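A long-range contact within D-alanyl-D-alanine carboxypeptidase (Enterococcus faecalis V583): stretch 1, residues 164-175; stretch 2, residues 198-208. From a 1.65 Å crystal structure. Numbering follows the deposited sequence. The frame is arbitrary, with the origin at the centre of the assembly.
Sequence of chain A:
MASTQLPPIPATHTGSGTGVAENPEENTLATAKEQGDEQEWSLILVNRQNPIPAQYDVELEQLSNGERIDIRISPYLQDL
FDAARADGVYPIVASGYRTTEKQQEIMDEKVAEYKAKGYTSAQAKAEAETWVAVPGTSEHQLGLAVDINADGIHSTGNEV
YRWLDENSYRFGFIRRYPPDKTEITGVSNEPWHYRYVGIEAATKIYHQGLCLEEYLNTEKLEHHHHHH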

ATOM      1  N   LEU A 164       5.613   1.159 -11.809  1.00 19.21           N
ATOM      2  CA  LEU A 164       5.667   0.450 -10.526  1.00 18.30           C
ATOM      3  C   LEU A 164       5.302  -1.035 -10.717  1.00 19.50           C
ATOM      4  O   LEU A 164       5.970  -1.942 -10.148  1.00 19.42           O
ATOM      5  CB  LEU A 164       4.718   1.095  -9.533  1.00 19.00           C
ATOM      6  CG  LEU A 164       5.178   2.452  -9.031  1.00 18.67           C
ATOM      7  CD1 LEU A 164       4.040   3.175  -8.345  1.00 19.42           C
ATOM      8  CD2 LEU A 164       6.409   2.363  -8.130  1.00 18.97           C
ATOM      9  N   ASP A 165       4.241  -1.280 -11.475  1.00 18.63           N
ATOM     10  CA  ASP A 165       3.773  -2.653 -11.721  1.00 20.83           C
ATOM     11  C   ASP A 165       4.903  -3.508 -12.257  1.00 20.66           C
ATOM     12  O   ASP A 165       5.090  -4.663 -11.832  1.00 21.76           O
ATOM     13  CB  ASP A 165       2.571  -2.665 -12.690  1.00 21.99           C
ATOM     14  CG  ASP A 165       2.098  -4.087 -13.025  1.00 24.40           C
ATOM     15  OD1 ASP A 165       1.441  -4.722 -12.164  1.00 24.91           O
ATOM     16  OD2 ASP A 165       2.410  -4.568 -14.137  1.00 26.47           O
ATOM     17  N   GLU A 166       5.658  -2.948 -13.195  1.00 21.06           N
ATOM     18  CA  GLU A 166       6.697  -3.680 -13.919  1.00 22.85           C
ATOM     19  C   GLU A 166       8.054  -3.717 -13.211  1.00 22.17           C
ATOM     20  O   GLU A 166       8.912  -4.539 -13.561  1.00 21.50           O
ATOM     21  CB  GLU A 166       6.820  -3.075 -15.334  1.00 24.82           C
ATOM     22  CG  GLU A 166       5.533  -3.255 -16.133  1.00 26.96           C
ATOM     23  CD  GLU A 166       5.458  -2.440 -17.426  1.00 30.06           C
ATOM     24  OE1 GLU A 166       6.418  -1.769 -17.768  1.00 32.28           O
ATOM     25  OE2 GLU A 166       4.393  -2.465 -18.080  1.00 38.22           O
ATOM     26  N   ASN A 167       8.273  -2.840 -12.223  1.00 19.23           N
ATOM     27  CA  ASN A 167       9.604  -2.675 -11.601  1.00 19.31           C
ATOM     28  C   ASN A 167       9.724  -2.776 -10.074  1.00 18.65           C
ATOM     29  O   ASN A 167      10.838  -2.922  -9.561  1.00 19.38           O
ATOM     30  CB  ASN A 167      10.197  -1.329 -12.004  1.00 19.67           C
ATOM     31  CG  ASN A 167      10.496  -1.243 -13.480  1.00 22.04           C
ATOM     32  OD1 ASN A 167      11.551  -1.702 -13.924  1.00 23.06           O
ATOM     33  ND2 ASN A 167       9.576  -0.671 -14.243  1.00 20.56           N
ATOM     34  N   SER A 168       8.629  -2.599  -9.340  1.00 19.18           N
ATOM     35  CA  SER A 168       8.721  -2.387  -7.911  1.00 18.95           C
ATOM     36  C   SER A 168       9.380  -3.547  -7.166  1.00 18.33           C
ATOM     37  O   SER A 168      10.036  -3.336  -6.136  1.00 17.98           O
ATOM     38  CB  SER A 168       7.357  -2.155  -7.295  1.00 19.26           C
ATOM     39  OG  SER A 168       6.530  -3.310  -7.376  1.00 20.12           O
ATOM     40  N   TYR A 169       9.144  -4.754  -7.674  1.00 19.18           N
ATOM     41  CA  TYR A 169       9.630  -5.981  -7.004  1.00 20.15           C
ATOM     42  C   TYR A 169      11.144  -6.045  -6.910  1.00 20.80           C
ATOM     43  O   TYR A 169      11.685  -6.601  -5.970  1.00 20.76           O
ATOM     44  CB  TYR A 169       9.087  -7.244  -7.702  1.00 21.53           C
ATOM     45  CG  TYR A 169       9.698  -7.487  -9.053  1.00 21.88           C
ATOM     46  CD1 TYR A 169       9.169  -6.890 -10.196  1.00 22.88           C
ATOM     47  CD2 TYR A 169      10.835  -8.298  -9.199  1.00 23.91           C
ATOM     48  CE1 TYR A 169       9.739  -7.097 -11.442  1.00 23.90           C
ATOM     49  CE2 TYR A 169      11.405  -8.517 -10.443  1.00 24.53           C
ATOM     50  CZ  TYR A 169      10.862  -7.910 -11.565  1.00 26.34           C
ATOM     51  OH  TYR A 169      11.420  -8.094 -12.843  1.00 27.24           O
ATOM     52  N   ARG A 170      11.831  -5.425  -7.865  1.00 20.07           N
ATOM     53  CA  ARG A 170      13.287  -5.352  -7.845  1.00 21.10           C
ATOM     54  C   ARG A 170      13.846  -4.610  -6.608  1.00 20.37           C
ATOM     55  O   ARG A 170      15.018  -4.764  -6.263  1.00 20.52           O
ATOM     56  CB  ARG A 170      13.792  -4.716  -9.160  1.00 22.47           C
ATOM     57  CG  ARG A 170      13.417  -5.510 -10.407  1.00 24.75           C
ATOM     58  CD  ARG A 170      14.165  -5.084 -11.666  1.00 26.89           C
ATOM     59  NE  ARG A 170      13.795  -3.732 -12.094  1.00 28.47           N
ATOM     60  CZ  ARG A 170      14.546  -2.632 -11.994  1.00 27.65           C
ATOM     61  NH1 ARG A 170      15.764  -2.672 -11.466  1.00 29.30           N
ATOM     62  NH2 ARG A 170      14.074  -1.460 -12.440  1.00 27.54           N
ATOM     63  N   PHE A 171      12.997  -3.820  -5.944  1.00 17.56           N
ATOM     64  CA  PHE A 171      13.330  -3.037  -4.756  1.00 18.51           C
ATOM     65  C   PHE A 171      12.592  -3.503  -3.514  1.00 18.27           C
ATOM     66  O   PHE A 171      12.660  -2.856  -2.467  1.00 17.77           O
ATOM     67  CB  PHE A 171      13.046  -1.563  -5.035  1.00 18.08           C
ATOM     68  CG  PHE A 171      13.659  -1.113  -6.308  1.00 18.18           C
ATOM     69  CD1 PHE A 171      14.994  -0.759  -6.350  1.00 19.90           C
ATOM     70  CD2 PHE A 171      12.925  -1.115  -7.482  1.00 18.93           C
ATOM     71  CE1 PHE A 171      15.599  -0.395  -7.557  1.00 20.26           C
ATOM     72  CE2 PHE A 171      13.521  -0.751  -8.680  1.00 19.66           C
ATOM     73  CZ  PHE A 171      14.853  -0.372  -8.709  1.00 19.53           C
ATOM     74  N   GLY A 172      11.933  -4.658  -3.615  1.00 19.41           N
ATOM     75  CA  GLY A 172      11.288  -5.270  -2.474  1.00 18.62           C
ATOM     76  C   GLY A 172       9.841  -4.865  -2.242  1.00 18.01           C
ATOM     77  O   GLY A 172       9.294  -5.159  -1.196  1.00 18.13           O
ATOM     78  N   PHE A 173       9.223  -4.151  -3.189  1.00 16.99           N
ATOM     79  CA  PHE A 173       7.846  -3.724  -3.027  1.00 16.30           C
ATOM     80  C   PHE A 173       6.915  -4.472  -3.986  1.00 16.78           C
ATOM     81  O   PHE A 173       7.274  -4.733  -5.135  1.00 17.43           O
ATOM     82  CB  PHE A 173       7.710  -2.215  -3.314  1.00 16.55           C
ATOM     83  CG  PHE A 173       8.379  -1.338  -2.315  1.00 15.62           C
ATOM     84  CD1 PHE A 173       9.730  -1.064  -2.412  1.00 17.01           C
ATOM     85  CD2 PHE A 173       7.652  -0.749  -1.279  1.00 17.39           C
ATOM     86  CE1 PHE A 173      10.340  -0.228  -1.491  1.00 17.09           C
ATOM     87  CE2 PHE A 173       8.256   0.084  -0.346  1.00 16.86           C
ATOM     88  CZ  PHE A 173       9.607   0.344  -0.465  1.00 16.96           C
ATOM     89  N   ILE A 174       5.718  -4.786  -3.518  1.00 17.11           N
ATOM     90  CA  ILE A 174       4.691  -5.424  -4.336  1.00 18.36           C
ATOM     91  C   ILE A 174       3.465  -4.540  -4.512  1.00 18.32           C
ATOM     92  O   ILE A 174       3.103  -3.731  -3.622  1.00 18.20           O
ATOM     93  CB  ILE A 174       4.265  -6.808  -3.784  1.00 19.87           C
ATOM     94  CG1 ILE A 174       3.684  -6.697  -2.356  1.00 19.75           C
ATOM     95  CG2 ILE A 174       5.461  -7.735  -3.792  1.00 20.44           C
ATOM     96  CD1 ILE A 174       3.234  -8.023  -1.748  1.00 19.90           C
ATOM     97  N   ARG A 175       2.833  -4.713  -5.680  1.00 18.97           N
ATOM     98  CA  ARG A 175       1.526  -4.151  -5.962  1.00 20.47           C
ATOM     99  C   ARG A 175       0.548  -4.964  -5.128  1.00 18.78           C
ATOM    100  O   ARG A 175       0.175  -6.090  -5.486  1.00 20.52           O
ATOM    101  CB  ARG A 175       1.215  -4.239  -7.461  1.00 21.04           C
ATOM    102  CG  ARG A 175      -0.078  -3.566  -7.852  1.00 22.42           C
ATOM    103  CD  ARG A 175      -0.364  -3.795  -9.316  1.00 22.26           C
ATOM    104  NE  ARG A 175      -1.618  -3.165  -9.730  1.00 23.65           N
ATOM    105  CZ  ARG A 175      -1.983  -2.991 -11.004  1.00 24.95           C
ATOM    106  NH1 ARG A 175      -1.184  -3.357 -12.002  1.00 26.42           N
ATOM    107  NH2 ARG A 175      -3.138  -2.410 -11.282  1.00 26.31           N
ATOM    108  N   GLY A 198      10.435  -7.120   0.968  1.00 18.96           N
ATOM    109  CA  GLY A 198      11.813  -7.530   0.697  1.00 19.91           C
ATOM    110  C   GLY A 198      11.941  -8.119  -0.673  1.00 19.18           C
ATOM    111  O   GLY A 198      10.972  -8.620  -1.252  1.00 20.45           O
ATOM    112  N   ILE A 199      13.151  -8.057  -1.210  1.00 22.53           N
ATOM    113  CA  ILE A 199      13.410  -8.400  -2.596  1.00 23.64           C
ATOM    114  C   ILE A 199      13.121  -9.879  -2.879  1.00 24.78           C
ATOM    115  O   ILE A 199      12.509 -10.195  -3.880  1.00 24.39           O
ATOM    116  CB  ILE A 199      14.846  -7.985  -3.007  1.00 25.15           C
ATOM    117  CG1 ILE A 199      14.947  -6.441  -3.024  1.00 26.11           C
ATOM    118  CG2 ILE A 199      15.215  -8.524  -4.378  1.00 25.50           C
ATOM    119  CD1 ILE A 199      16.342  -5.864  -3.033  1.00 28.55           C
ATOM    120  N   GLU A 200      13.521 -10.760  -1.960  1.00 26.32           N
ATOM    121  CA  GLU A 200      13.322 -12.218  -2.146  1.00 27.59           C
ATOM    122  C   GLU A 200      11.850 -12.568  -2.357  1.00 25.47           C
ATOM    123  O   GLU A 200      11.481 -13.165  -3.362  1.00 26.28           O
ATOM    124  CB  GLU A 200      13.873 -12.979  -0.938  1.00 32.23           C
ATOM    125  CG  GLU A 200      13.841 -14.495  -1.057  1.00 37.20           C
ATOM    126  CD  GLU A 200      14.520 -15.163   0.130  1.00 42.49           C
ATOM    127  OE1 GLU A 200      13.804 -15.728   0.983  1.00 48.56           O
ATOM    128  OE2 GLU A 200      15.764 -15.097   0.224  1.00 47.10           O
ATOM    129  N   ALA A 201      11.010 -12.154  -1.416  1.00 22.92           N
ATOM    130  CA  ALA A 201       9.593 -12.454  -1.495  1.00 23.27           C
ATOM    131  C   ALA A 201       8.932 -11.696  -2.649  1.00 21.76           C
ATOM    132  O   ALA A 201       8.089 -12.240  -3.357  1.00 22.97           O
ATOM    133  CB  ALA A 201       8.893 -12.122  -0.188  1.00 22.55           C
ATOM    134  N   ALA A 202       9.292 -10.426  -2.828  1.00 21.43           N
ATOM    135  CA  ALA A 202       8.639  -9.626  -3.872  1.00 21.56           C
ATOM    136  C   ALA A 202       8.841 -10.217  -5.260  1.00 22.48           C
ATOM    137  O   ALA A 202       7.927 -10.239  -6.075  1.00 22.84           O
ATOM    138  CB  ALA A 202       9.147  -8.188  -3.851  1.00 21.46           C
ATOM    139  N   THR A 203      10.041 -10.711  -5.500  1.00 21.74           N
ATOM    140  CA  THR A 203      10.394 -11.254  -6.789  1.00 23.78           C
ATOM    141  C   THR A 203       9.613 -12.533  -7.066  1.00 24.24           C
ATOM    142  O   THR A 203       9.121 -12.727  -8.174  1.00 24.51           O
ATOM    143  CB  THR A 203      11.907 -11.491  -6.885  1.00 24.52           C
ATOM    144  OG1 THR A 203      12.615 -10.262  -6.615  1.00 26.10           O
ATOM    145  CG2 THR A 203      12.279 -12.038  -8.261  1.00 24.75           C
ATOM    146  N   LYS A 204       9.484 -13.390  -6.051  1.00 25.38           N
ATOM    147  CA  LYS A 204       8.683 -14.611  -6.177  1.00 27.74           C
ATOM    148  C   LYS A 204       7.215 -14.288  -6.384  1.00 24.85           C
ATOM    149  O   LYS A 204       6.555 -14.857  -7.254  1.00 25.81           O
ATOM    150  CB  LYS A 204       8.851 -15.505  -4.943  1.00 30.43           C
ATOM    151  CG  LYS A 204      10.246 -16.094  -4.801  1.00 34.04           C
ATOM    152  CD  LYS A 204      10.401 -16.946  -3.541  1.00 37.61           C
ATOM    153  CE  LYS A 204      11.673 -17.786  -3.606  1.00 41.43           C
ATOM    154  NZ  LYS A 204      12.161 -18.190  -2.255  1.00 45.44           N
ATOM    155  N   ILE A 205       6.696 -13.345  -5.598  1.00 23.92           N
ATOM    156  CA  ILE A 205       5.294 -12.928  -5.733  1.00 24.48           C
ATOM    157  C   ILE A 205       5.014 -12.415  -7.150  1.00 24.59           C
ATOM    158  O   ILE A 205       3.991 -12.749  -7.765  1.00 26.63           O
ATOM    159  CB  ILE A 205       4.923 -11.896  -4.632  1.00 23.52           C
ATOM    160  CG1 ILE A 205       4.840 -12.617  -3.279  1.00 25.19           C
ATOM    161  CG2 ILE A 205       3.599 -11.206  -4.933  1.00 24.79           C
ATOM    162  CD1 ILE A 205       4.870 -11.718  -2.066  1.00 24.85           C
ATOM    163  N   TYR A 206       5.929 -11.609  -7.664  1.00 24.96           N
ATOM    164  CA  TYR A 206       5.778 -11.030  -8.977  1.00 27.44           C
ATOM    165  C   TYR A 206       5.821 -12.100 -10.066  1.00 27.03           C
ATOM    166  O   TYR A 206       4.943 -12.136 -10.911  1.00 27.21           O
ATOM    167  CB  TYR A 206       6.861  -9.994  -9.228  1.00 27.84           C
ATOM    168  CG  TYR A 206       6.771  -9.418 -10.621  1.00 29.04           C
ATOM    169  CD1 TYR A 206       5.861  -8.405 -10.914  1.00 30.46           C
ATOM    170  CD2 TYR A 206       7.582  -9.897 -11.650  1.00 31.76           C
ATOM    171  CE1 TYR A 206       5.774  -7.877 -12.187  1.00 32.57           C
ATOM    172  CE2 TYR A 206       7.500  -9.375 -12.935  1.00 32.92           C
ATOM    173  CZ  TYR A 206       6.598  -8.361 -13.191  1.00 33.83           C
ATOM    174  OH  TYR A 206       6.490  -7.830 -14.455  1.00 38.91           O
ATOM    175  N   HIS A 207       6.835 -12.954 -10.030  1.00 30.06           N
ATOM    176  CA  HIS A 207       6.986 -14.003 -11.056  1.00 32.16           C
ATOM    177  C   HIS A 207       5.839 -15.009 -11.058  1.00 32.22           C
ATOM    178  O   HIS A 207       5.441 -15.480 -12.117  1.00 31.87           O
ATOM    179  CB  HIS A 207       8.347 -14.700 -10.945  1.00 33.32           C
ATOM    180  CG  HIS A 207       9.492 -13.860 -11.437  1.00 36.60           C
ATOM    181  ND1 HIS A 207       9.460 -13.185 -12.643  1.00 39.93           N
ATOM    182  CD2 HIS A 207      10.704 -13.589 -10.893  1.00 38.14           C
ATOM    183  CE1 HIS A 207      10.594 -12.525 -12.811  1.00 40.53           C
ATOM    184  NE2 HIS A 207      11.368 -12.756 -11.765  1.00 40.20           N
ATOM    185  N   GLN A 208       5.282 -15.297  -9.887  1.00 33.49           N
ATOM    186  CA  GLN A 208       4.178 -16.261  -9.759  1.00 33.54           C
ATOM    187  C   GLN A 208       2.788 -15.630  -9.861  1.00 34.15           C
ATOM    188  O   GLN A 208       1.785 -16.352  -9.875  1.00 32.24           O
ATOM    189  CB  GLN A 208       4.324 -17.029  -8.451  1.00 34.67           C
ATOM    190  CG  GLN A 208       5.597 -17.860  -8.382  1.00 36.35           C
ATOM    191  CD  GLN A 208       5.767 -18.554  -7.051  1.00 38.28           C
ATOM    192  OE1 GLN A 208       4.802 -19.027  -6.449  1.00 41.56           O
ATOM    193  NE2 GLN A 208       6.996 -18.622  -6.581  1.00 39.13           N
TER
HETATM  194  O   HOH W   1       4.087  -6.540 -14.927  1.00 43.69           O

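The apolar centre of the contact forms around Ala202, whose small side chain points from helix 199-208 toward the other stretch, where the backbones lie close, Tyr169 CA 4.9 Å from Ala202 CA. Its CB lies 3.7 Å from Ile174 CG2 and 4.0 Å from Tyr169 CB, and Ile174 extends the apolar surface along the helix, with its CD1 4.1 Å from Ile205 CD1. Next to this cluster, the rings of Tyr169 and Tyr206 form an offset stack, their centroids 4.1 Å apart and their planes inclined by only 10°; Tyr169 CD1 approaches Tyr206 CG to 3.5 Å. Thr203 OG1 sits at the edge of the Tyr169 ring, 3.7 Å from CD2, while donating a hydrogen bond to Ile199 O (2.7 Å), one turn back in its own helix.

At the start of the helix the two backbones meet at glycines. Gly198 N donates a hydrogen bond to Gly172 O (3.1 Å), the one direct hydrogen bond between the stretches. A CB on Gly172 would lie tight against Gly198 C and Ile199 N, and at the backbone angles of Gly172 it would also be jammed against Phe171 O, which by itself calls for glycine.

Beyond the tyrosine stack, a water bridges the stretches, donating to Asp165 OD2 (2.7 Å) and hydrogen-bonded to Tyr206 OH (2.8 Å). Asp165 OD1 meanwhile forms a salt bridge with Arg175 NH1 (3.0 Å) within its own stretch, so one carboxylate oxygen is held by Arg175 while the other reaches Tyr206 through the water.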